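PDB 3LM7: putative 4-Hydroxy-2-oxoglutarate aldolase / 2-dehydro-3-deoxyphosphogluconate aldolase from Yersinia enterocolitica, which is of unproven function but belongs to a family of aldolases built on the TIM-barrel fold. Local coordinates for residues G22-A27 with V54-E59; T149-L154 with A184-W189; D174-V179 with V205-D210. One frame throughout, in Å; residues are numbered along the deposited sequence.

Overall arrangement
All three contacts lie on the outer helical layer of a TIM barrel. Contact 1 is at the surface, on the opposite side of the chain's centre from contacts 2 and 3, its centre about 32 Å from theirs; it ties helix 24-33 to helix 50-63 through a lysine and two carboxylates. Contact 2 is buried and apolar, joining helix 147-156 to the turn that ends helix 173-185. Contact 3, partly buried, pairs an earlier part of that same helix with helix 201-211 through a tyrosine and an isoleucine. Contacts 2 and 3 therefore share an element, their nearest atoms about 5 Å apart, and both reach the second subunit. Salt bridges across the interface appear only in contact 1.

Contact 1. Residues G22-A27 with V54-E59; sequences GSKDNA and VKDMRE
The side chain of K24 runs nearly straight from CB to CE and then bends at its last torsion (chi4 83°), which turns the ammonium onto D56; the aspartate answers with its CG swung away from its own backbone N (chi1 -155°), carrying the carboxylate to meet it. NZ of K24 lies 2.8 Å from OD1 of D56, a hydrogen-bonded salt bridge that arrives on the syn side of the carboxylate, 26° out of its plane. OD2 of D56 is 3.4 Å from NZ of K24 and forms a hydrogen bond with Y47 OH, so the carboxylate is held from two directions and its rotation is restrained. E59, one helical turn further on, its chain extended beyond CG, crosses the lysine chain at a slant. OE1 of E59 touches CE of K24 at 3.4 Å, but its distance to NZ of K24 is 4.0 Å, a long salt bridge that probably adds electrostatic attraction more than a directed bond. CB of E59 also lies 3.8 Å from CE of K24, giving the lysine methylene some apolar cover. The lysine side chain also touches Y60 and L63, further along helix 50-63.

The start of the lysine's helix is fixed by its own cap: the backbone N of N26 donates to OG of S23, at the N-cap position (2.9 Å), while G22 N donates to N26 OD1 on a lone pair (2.8 Å). The amide end ND2 of N26 goes to T232 O. K24, D56 and E59 thus form a small salt-bridge network on the protein surface, linking two successive outer helices of the TIM barrel, the one following strand 17-20 and the one following strand 38-43.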
loop_
_atom_site.group_PDB
_atom_site.type_symbol
_atom_site.label_atom_id
_atom_site.label_comp_id
_atom_site.label_asym_id
_atom_site.label_seq_id
_atom_site.Cartn_x
_atom_site.Cartn_y
_atom_site.Cartn_z
ATOM N N GLY A 22 -0.993 21.006 22.278
ATOM C CA GLY A 22 -1.639 21.930 23.225
ATOM C C GLY A 22 -1.183 23.373 23.010
ATOM O O GLY A 22 -1.719 24.291 23.657
ATOM N N SER A 23 -0.207 23.579 22.140
ATOM C CA SER A 23 0.339 24.934 21.890
ATOM C C SER A 23 1.250 24.855 20.666
ATOM O O SER A 23 1.600 23.752 20.229
ATOM C CB SER A 23 1.188 25.395 23.098
ATOM O OG SER A 23 2.421 24.687 23.184
ATOM N N LYS A 24 1.678 25.995 20.118
ATOM C CA LYS A 24 2.647 25.940 18.997
ATOM C C LYS A 24 3.993 25.341 19.368
ATOM O O LYS A 24 4.567 24.541 18.604
ATOM C CB LYS A 24 2.832 27.361 18.407
ATOM C CG LYS A 24 1.633 27.769 17.562
ATOM C CD LYS A 24 1.677 29.270 17.280
ATOM C CE LYS A 24 0.432 29.705 16.575
ATOM N NZ LYS A 24 -0.679 29.956 17.449
ATOM N N ASP A 25 4.511 25.715 20.541
ATOM C CA ASP A 25 5.792 25.133 21.025
ATOM C C ASP A 25 5.560 23.619 21.187
ATOM O O ASP A 25 6.422 22.830 20.916
ATOM C CB ASP A 25 6.229 25.675 22.426
ATOM C CG ASP A 25 6.669 27.132 22.408
ATOM O OD1 ASP A 25 7.122 27.589 21.352
ATOM O OD2 ASP A 25 6.518 27.836 23.451
ATOM N N ASN A 26 4.389 23.228 21.645
ATOM C CA ASN A 26 4.130 21.769 21.839
ATOM C C ASN A 26 4.129 21.050 20.497
ATOM O O ASN A 26 4.697 19.954 20.363
ATOM C CB ASN A 26 2.817 21.550 22.627
ATOM C CG ASN A 26 2.544 20.059 22.950
ATOM O OD1 ASN A 26 1.391 19.608 22.938
ATOM N ND2 ASN A 26 3.618 19.298 23.233
ATOM N N ALA A 27 3.475 21.659 19.491
ATOM C CA ALA A 27 3.499 21.062 18.145
ATOM C C ALA A 27 4.957 20.843 17.675
ATOM O O ALA A 27 5.331 19.785 17.182
ATOM C CB ALA A 27 2.714 21.960 17.142
ATOM N N VAL A 54 -8.119 29.379 10.083
ATOM C CA VAL A 54 -7.201 29.279 8.958
ATOM C C VAL A 54 -5.876 29.950 9.324
ATOM O O VAL A 54 -4.815 29.346 9.227
ATOM C CB VAL A 54 -7.815 29.921 7.690
ATOM C CG1 VAL A 54 -6.733 30.017 6.568
ATOM C CG2 VAL A 54 -9.043 29.077 7.233
ATOM N N LYS A 55 -5.948 31.210 9.763
ATOM C CA LYS A 55 -4.751 31.977 10.134
ATOM C C LYS A 55 -3.912 31.169 11.138
ATOM O O LYS A 55 -2.727 30.937 10.930
ATOM C CB LYS A 55 -5.234 33.303 10.770
ATOM C CG LYS A 55 -4.341 34.494 10.498
ATOM C CD LYS A 55 -4.956 35.784 11.093
ATOM C CE LYS A 55 -3.978 36.952 10.948
ATOM N NZ LYS A 55 -2.559 36.424 10.891
ATOM N N ASP A 56 -4.539 30.684 12.212
ATOM C CA ASP A 56 -3.771 30.072 13.262
ATOM C C ASP A 56 -3.175 28.758 12.807
ATOM O O ASP A 56 -2.030 28.446 13.126
ATOM C CB ASP A 56 -4.591 29.871 14.534
ATOM C CG ASP A 56 -3.688 29.806 15.799
ATOM O OD1 ASP A 56 -2.882 30.735 15.940
ATOM O OD2 ASP A 56 -3.808 28.874 16.635
HETATM N N MSE A 57 -3.972 27.962 12.087
HETATM C CA MSE A 57 -3.490 26.674 11.587
HETATM C C MSE A 57 -2.388 26.811 10.518
HETATM O O MSE A 57 -1.493 25.993 10.446
HETATM C CB MSE A 57 -4.695 25.828 11.054
HETATM C CG MSE A 57 -5.647 25.506 12.199
HETATM SE SE MSE A 57 -6.866 24.122 11.580
HETATM C CE MSE A 57 -8.144 24.144 13.056
ATOM N N ARG A 58 -2.427 27.878 9.718
ATOM C CA ARG A 58 -1.292 28.180 8.845
ATOM C C ARG A 58 -0.018 28.447 9.657
ATOM O O ARG A 58 1.074 28.017 9.285
ATOM C CB ARG A 58 -1.623 29.380 7.947
ATOM C CG ARG A 58 -2.323 28.908 6.710
ATOM C CD ARG A 58 -2.860 30.111 5.953
ATOM N NE ARG A 58 -3.613 29.748 4.764
ATOM C CZ ARG A 58 -4.406 30.624 4.131
ATOM N NH1 ARG A 58 -4.506 31.892 4.580
ATOM N NH2 ARG A 58 -5.042 30.275 3.020
ATOM N N GLU A 59 -0.148 29.112 10.800
ATOM C CA GLU A 59 1.038 29.293 11.636
ATOM C C GLU A 59 1.589 27.934 12.160
ATOM O O GLU A 59 2.802 27.711 12.152
ATOM C CB GLU A 59 0.723 30.262 12.803
ATOM C CG GLU A 59 0.320 31.650 12.382
ATOM C CD GLU A 59 0.035 32.591 13.591
ATOM O OE1 GLU A 59 0.680 32.441 14.639
ATOM O OE2 GLU A 59 -0.832 33.464 13.449
#

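Contact 2. Residues T149-L154 with A184-W189; sequences TAIAML and AATGFW
I151 and F188 face each other with their CA atoms 7.5 Å apart, the former in the middle of helix 147-156, the latter just past the end of helix 173-185. That helix closes in a Schellman motif: G187, with positive phi (69°), is the C' residue, F188 N bonds to C183 O, and G187 N makes a weak bond to A184 O. The turn sends T186 and F188 toward the facing helix. From I151 the CG2 methyl does most of the touching, 3.9 Å from CG of the F188 ring, which it meets obliquely as the two side chains slide past each other in opposite directions. The far end of the ring belongs to L154, whose CB lies 3.7 Å from F188 CZ, the two chains crossing at about a right angle. T186 puts its OG1 between its own backbone N and carbonyl carbon (chi1 55°); there it hydrogen-bonds A182 O, and I151 CG2 packs on T186 OG1 at 3.5 Å. V162 of strand 161-164 supports I151, L154 and F188 from the barrel wall, and A185 O accepts a bond from R14 of the second subunit. K155 NZ, just beyond segment 149-154, hydrogen-bonds T186 O. Cohesion between the segments is otherwise probably mostly dispersive: aliphatic carbons and an aromatic ring make the contact, while the threonine hydroxyl spends its hydrogen bond on its own helix end.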
loop_
_atom_site.group_PDB
_atom_site.type_symbol
_atom_site.label_atom_id
_atom_site.label_comp_id
_atom_site.label_asym_id
_atom_site.label_seq_id
_atom_site.Cartn_x
_atom_site.Cartn_y
_atom_site.Cartn_z
ATOM N N THR A 149 -19.541 -2.402 2.510
ATOM C CA THR A 149 -20.410 -1.353 1.896
ATOM C C THR A 149 -20.026 0.028 2.416
ATOM O O THR A 149 -19.958 0.957 1.611
ATOM C CB THR A 149 -21.889 -1.654 2.185
ATOM O OG1 THR A 149 -22.144 -3.031 1.793
ATOM C CG2 THR A 149 -22.814 -0.667 1.345
ATOM N N ALA A 150 -19.749 0.197 3.728
ATOM C CA ALA A 150 -19.329 1.531 4.251
ATOM C C ALA A 150 -18.035 1.966 3.622
ATOM O O ALA A 150 -17.904 3.131 3.255
ATOM C CB ALA A 150 -19.173 1.521 5.828
ATOM N N ILE A 151 -17.090 1.032 3.438
ATOM C CA ILE A 151 -15.825 1.400 2.761
ATOM C C ILE A 151 -16.094 1.876 1.328
ATOM O O ILE A 151 -15.566 2.919 0.853
ATOM C CB ILE A 151 -14.839 0.199 2.728
ATOM C CG1 ILE A 151 -14.235 0.027 4.165
ATOM C CG2 ILE A 151 -13.734 0.472 1.760
ATOM C CD1 ILE A 151 -13.546 -1.361 4.349
ATOM N N ALA A 152 -16.934 1.118 0.616
ATOM C CA ALA A 152 -17.204 1.518 -0.773
ATOM C C ALA A 152 -17.876 2.916 -0.816
ATOM O O ALA A 152 -17.634 3.715 -1.732
ATOM C CB ALA A 152 -18.117 0.452 -1.477
HETATM N N MSE A 153 -18.790 3.176 0.124
HETATM C CA MSE A 153 -19.438 4.537 0.166
HETATM C C MSE A 153 -18.394 5.632 0.468
HETATM O O MSE A 153 -18.416 6.712 -0.171
HETATM C CB MSE A 153 -20.585 4.583 1.211
HETATM C CG MSE A 153 -21.697 3.670 0.796
HETATM SE SE MSE A 153 -23.100 3.525 2.159
HETATM C CE MSE A 153 -23.915 5.262 1.876
ATOM N N LEU A 154 -17.496 5.385 1.428
ATOM C CA LEU A 154 -16.386 6.348 1.714
ATOM C C LEU A 154 -15.555 6.606 0.448
ATOM O O LEU A 154 -15.303 7.788 0.097
ATOM C CB LEU A 154 -15.503 5.795 2.832
ATOM C CG LEU A 154 -16.194 5.914 4.212
ATOM C CD1 LEU A 154 -15.406 5.236 5.283
ATOM C CD2 LEU A 154 -16.420 7.404 4.674
ATOM N N ALA A 184 -7.709 -3.902 4.365
ATOM C CA ALA A 184 -6.605 -4.557 3.626
ATOM C C ALA A 184 -7.163 -5.120 2.323
ATOM O O ALA A 184 -6.547 -4.968 1.254
ATOM C CB ALA A 184 -5.974 -5.703 4.497
ATOM N N ALA A 185 -8.295 -5.807 2.408
ATOM C CA ALA A 185 -8.861 -6.427 1.164
ATOM C C ALA A 185 -9.164 -5.383 0.077
ATOM O O ALA A 185 -9.030 -5.654 -1.124
ATOM C CB ALA A 185 -10.176 -7.215 1.507
ATOM N N THR A 186 -9.647 -4.208 0.500
ATOM C CA THR A 186 -10.161 -3.220 -0.438
ATOM C C THR A 186 -9.126 -2.141 -0.710
ATOM O O THR A 186 -9.461 -1.159 -1.346
ATOM C CB THR A 186 -11.452 -2.504 0.142
ATOM O OG1 THR A 186 -11.166 -1.936 1.434
ATOM C CG2 THR A 186 -12.608 -3.536 0.313
ATOM N N GLY A 187 -7.900 -2.284 -0.185
ATOM C CA GLY A 187 -6.891 -1.224 -0.392
ATOM C C GLY A 187 -7.187 0.082 0.338
ATOM O O GLY A 187 -6.729 1.139 -0.071
ATOM N N PHE A 188 -7.962 0.031 1.418
ATOM C CA PHE A 188 -8.368 1.274 2.119
ATOM C C PHE A 188 -7.574 1.393 3.435
ATOM O O PHE A 188 -6.973 0.431 3.912
ATOM C CB PHE A 188 -9.889 1.276 2.390
ATOM C CG PHE A 188 -10.519 2.641 2.419
ATOM C CD1 PHE A 188 -10.476 3.477 1.288
ATOM C CD2 PHE A 188 -11.249 3.067 3.562
ATOM C CE1 PHE A 188 -11.101 4.758 1.304
ATOM C CE2 PHE A 188 -11.912 4.320 3.554
ATOM C CZ PHE A 188 -11.840 5.160 2.410
ATOM N N TRP A 189 -7.487 2.612 3.950
ATOM C CA TRP A 189 -6.630 2.921 5.103
ATOM C C TRP A 189 -7.433 3.009 6.370
ATOM O O TRP A 189 -8.666 3.116 6.343
ATOM C CB TRP A 189 -5.881 4.238 4.825
ATOM C CG TRP A 189 -5.115 4.166 3.491
ATOM C CD1 TRP A 189 -4.714 3.014 2.787
ATOM C CD2 TRP A 189 -4.653 5.279 2.734
ATOM N NE1 TRP A 189 -4.080 3.385 1.628
ATOM C CE2 TRP A 189 -4.002 4.760 1.572
ATOM C CE3 TRP A 189 -4.686 6.686 2.942
ATOM C CZ2 TRP A 189 -3.418 5.600 0.593
ATOM C CZ3 TRP A 189 -4.124 7.546 1.908
ATOM C CH2 TRP A 189 -3.501 6.967 0.762
#

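Contact 3. Residues D174-V179 with V205-D210; sequences DEYRFV and VQIALD
The Y176 ring takes the CG2 methyl of I207 obliquely, CE2 lying 3.5 Å from that methyl and CD2 3.8 Å. F164 of strand 161-164 and L190 and P192 of strand 189-192 pack on the tyrosine as well, so the ring is wedged between barrel and neighbouring helix. The second flat group, the guanidinium of R177, has D174 OD1 at its edge and in its plane; NH1 bonds to this oxygen at 3.0 Å on the anti side of the carboxylate, 31° out of the carboxylate plane, with NH2 adding a weak bond. This salt bridge lies within one helical turn and folds the arginine back along its own helix, so what it offers the partner helix is chiefly the chain near its root: CA of R177 is 4.0 Å from I207 CG2.

The tyrosine reaches across because its CG stands opposite the backbone N (chi1 170°), which carries the phenol beyond I207. At the far end Y176 OH rests 3.6 Å from A208 CB and forms a hydrogen bond with I204 O, so the hydroxyl is satisfied by the backbone of the helix it leans on. I207 is the main apolar residue on that side, its CG2 inserted between the tyrosine ring and the root of R177. On another side of this helix, Q206 NE2 bonds to D210 OD1 at 2.9 Å, one turn on.

The axes of segments 174-179 and 205-210 come within 9.5 Å and cross at -34°. Such roughly parallel neighbours, here flanking strand 189-192 in sequence, are what the repeated beta-alpha-beta crossovers of a TIM barrel produce, with Y176 filling the layer between helices and strands.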
loop_
_atom_site.group_PDB
_atom_site.type_symbol
_atom_site.label_atom_id
_atom_site.label_comp_id
_atom_site.label_asym_id
_atom_site.label_seq_id
_atom_site.Cartn_x
_atom_site.Cartn_y
_atom_site.Cartn_z
ATOM N N ASP A 174 -12.615 -7.596 18.328
ATOM C CA ASP A 174 -13.130 -8.435 17.247
ATOM C C ASP A 174 -13.722 -7.589 16.117
ATOM O O ASP A 174 -13.528 -7.934 14.916
ATOM C CB ASP A 174 -14.168 -9.405 17.776
ATOM C CG ASP A 174 -13.542 -10.455 18.656
ATOM O OD1 ASP A 174 -12.304 -10.672 18.521
ATOM O OD2 ASP A 174 -14.292 -11.029 19.441
ATOM N N GLU A 175 -14.457 -6.521 16.471
ATOM C CA GLU A 175 -14.957 -5.623 15.387
ATOM C C GLU A 175 -13.844 -4.913 14.619
ATOM O O GLU A 175 -13.902 -4.782 13.395
ATOM C CB GLU A 175 -15.932 -4.571 15.904
ATOM C CG GLU A 175 -17.293 -5.187 16.380
ATOM C CD GLU A 175 -18.152 -4.138 17.055
ATOM O OE1 GLU A 175 -18.678 -3.286 16.331
ATOM O OE2 GLU A 175 -18.278 -4.141 18.299
ATOM N N TYR A 176 -12.848 -4.440 15.366
ATOM C CA TYR A 176 -11.706 -3.721 14.807
ATOM C C TYR A 176 -10.958 -4.644 13.853
ATOM O O TYR A 176 -10.587 -4.213 12.742
ATOM C CB TYR A 176 -10.820 -3.180 15.929
ATOM C CG TYR A 176 -9.489 -2.626 15.498
ATOM C CD1 TYR A 176 -9.413 -1.510 14.633
ATOM C CD2 TYR A 176 -8.321 -3.175 15.984
ATOM C CE1 TYR A 176 -8.201 -0.985 14.232
ATOM C CE2 TYR A 176 -7.023 -2.633 15.601
ATOM C CZ TYR A 176 -6.992 -1.567 14.716
ATOM O OH TYR A 176 -5.797 -1.009 14.319
ATOM N N ARG A 177 -10.772 -5.896 14.252
ATOM C CA ARG A 177 -9.960 -6.782 13.470
ATOM C C ARG A 177 -10.644 -7.003 12.098
ATOM O O ARG A 177 -10.003 -7.062 11.039
ATOM C CB ARG A 177 -9.769 -8.129 14.213
ATOM C CG ARG A 177 -8.785 -9.061 13.411
ATOM C CD ARG A 177 -8.495 -10.418 14.131
ATOM N NE ARG A 177 -8.364 -10.260 15.595
ATOM C CZ ARG A 177 -9.338 -10.516 16.489
ATOM N NH1 ARG A 177 -10.584 -10.989 16.127
ATOM N NH2 ARG A 177 -9.067 -10.308 17.770
ATOM N N PHE A 178 -11.958 -7.178 12.160
ATOM C CA PHE A 178 -12.744 -7.366 10.953
ATOM C C PHE A 178 -12.583 -6.157 10.047
ATOM O O PHE A 178 -12.434 -6.330 8.836
ATOM C CB PHE A 178 -14.230 -7.581 11.306
ATOM C CG PHE A 178 -15.065 -8.005 10.109
ATOM C CD1 PHE A 178 -15.372 -9.328 9.889
ATOM C CD2 PHE A 178 -15.532 -7.038 9.194
ATOM C CE1 PHE A 178 -16.154 -9.689 8.732
ATOM C CE2 PHE A 178 -16.323 -7.412 8.068
ATOM C CZ PHE A 178 -16.632 -8.719 7.845
ATOM N N VAL A 179 -12.709 -4.966 10.593
ATOM C CA VAL A 179 -12.565 -3.715 9.783
ATOM C C VAL A 179 -11.179 -3.667 9.128
ATOM O O VAL A 179 -11.056 -3.280 7.948
ATOM C CB VAL A 179 -12.811 -2.481 10.652
ATOM C CG1 VAL A 179 -12.430 -1.161 9.971
ATOM C CG2 VAL A 179 -14.374 -2.404 11.058
ATOM N N VAL A 205 -1.991 -1.406 16.712
ATOM C CA VAL A 205 -1.337 -1.246 15.424
ATOM C C VAL A 205 -0.934 -2.584 14.788
ATOM O O VAL A 205 -1.124 -2.756 13.580
ATOM C CB VAL A 205 -0.115 -0.276 15.510
ATOM C CG1 VAL A 205 0.574 -0.147 14.095
ATOM C CG2 VAL A 205 -0.588 1.129 16.056
ATOM N N GLN A 206 -0.468 -3.543 15.582
ATOM C CA GLN A 206 -0.025 -4.786 15.003
ATOM C C GLN A 206 -1.232 -5.471 14.331
ATOM O O GLN A 206 -1.090 -6.139 13.318
ATOM C CB GLN A 206 0.484 -5.711 16.112
ATOM C CG GLN A 206 1.210 -6.971 15.604
ATOM C CD GLN A 206 2.524 -6.665 14.900
ATOM O OE1 GLN A 206 3.463 -6.153 15.522
ATOM N NE2 GLN A 206 2.597 -6.985 13.611
ATOM N N ILE A 207 -2.410 -5.390 14.960
ATOM C CA ILE A 207 -3.588 -6.014 14.328
ATOM C C ILE A 207 -3.804 -5.498 12.920
ATOM O O ILE A 207 -4.078 -6.267 11.989
ATOM C CB ILE A 207 -4.837 -5.721 15.202
ATOM C CG1 ILE A 207 -4.832 -6.685 16.376
ATOM C CG2 ILE A 207 -6.167 -5.837 14.374
ATOM C CD1 ILE A 207 -5.838 -6.235 17.476
ATOM N N ALA A 208 -3.676 -4.181 12.744
ATOM C CA ALA A 208 -3.853 -3.573 11.399
ATOM C C ALA A 208 -2.733 -4.026 10.453
ATOM O O ALA A 208 -3.006 -4.316 9.259
ATOM C CB ALA A 208 -3.871 -1.968 11.463
ATOM N N LEU A 209 -1.483 -4.057 10.945
ATOM C CA LEU A 209 -0.391 -4.497 10.086
ATOM C C LEU A 209 -0.540 -5.971 9.704
ATOM O O LEU A 209 -0.301 -6.320 8.551
ATOM C CB LEU A 209 0.973 -4.298 10.783
ATOM C CG LEU A 209 1.329 -2.862 11.164
ATOM C CD1 LEU A 209 2.694 -2.826 11.984
ATOM C CD2 LEU A 209 1.454 -1.961 9.871
ATOM N N ASP A 210 -0.957 -6.832 10.647
ATOM C CA ASP A 210 -1.092 -8.277 10.338
ATOM C C ASP A 210 -2.232 -8.532 9.337
ATOM O O ASP A 210 -2.098 -9.439 8.532
ATOM C CB ASP A 210 -1.385 -9.113 11.591
ATOM C CG ASP A 210 -0.160 -9.240 12.531
ATOM O OD1 ASP A 210 0.970 -8.838 12.163
ATOM O OD2 ASP A 210 -0.365 -9.726 13.651
#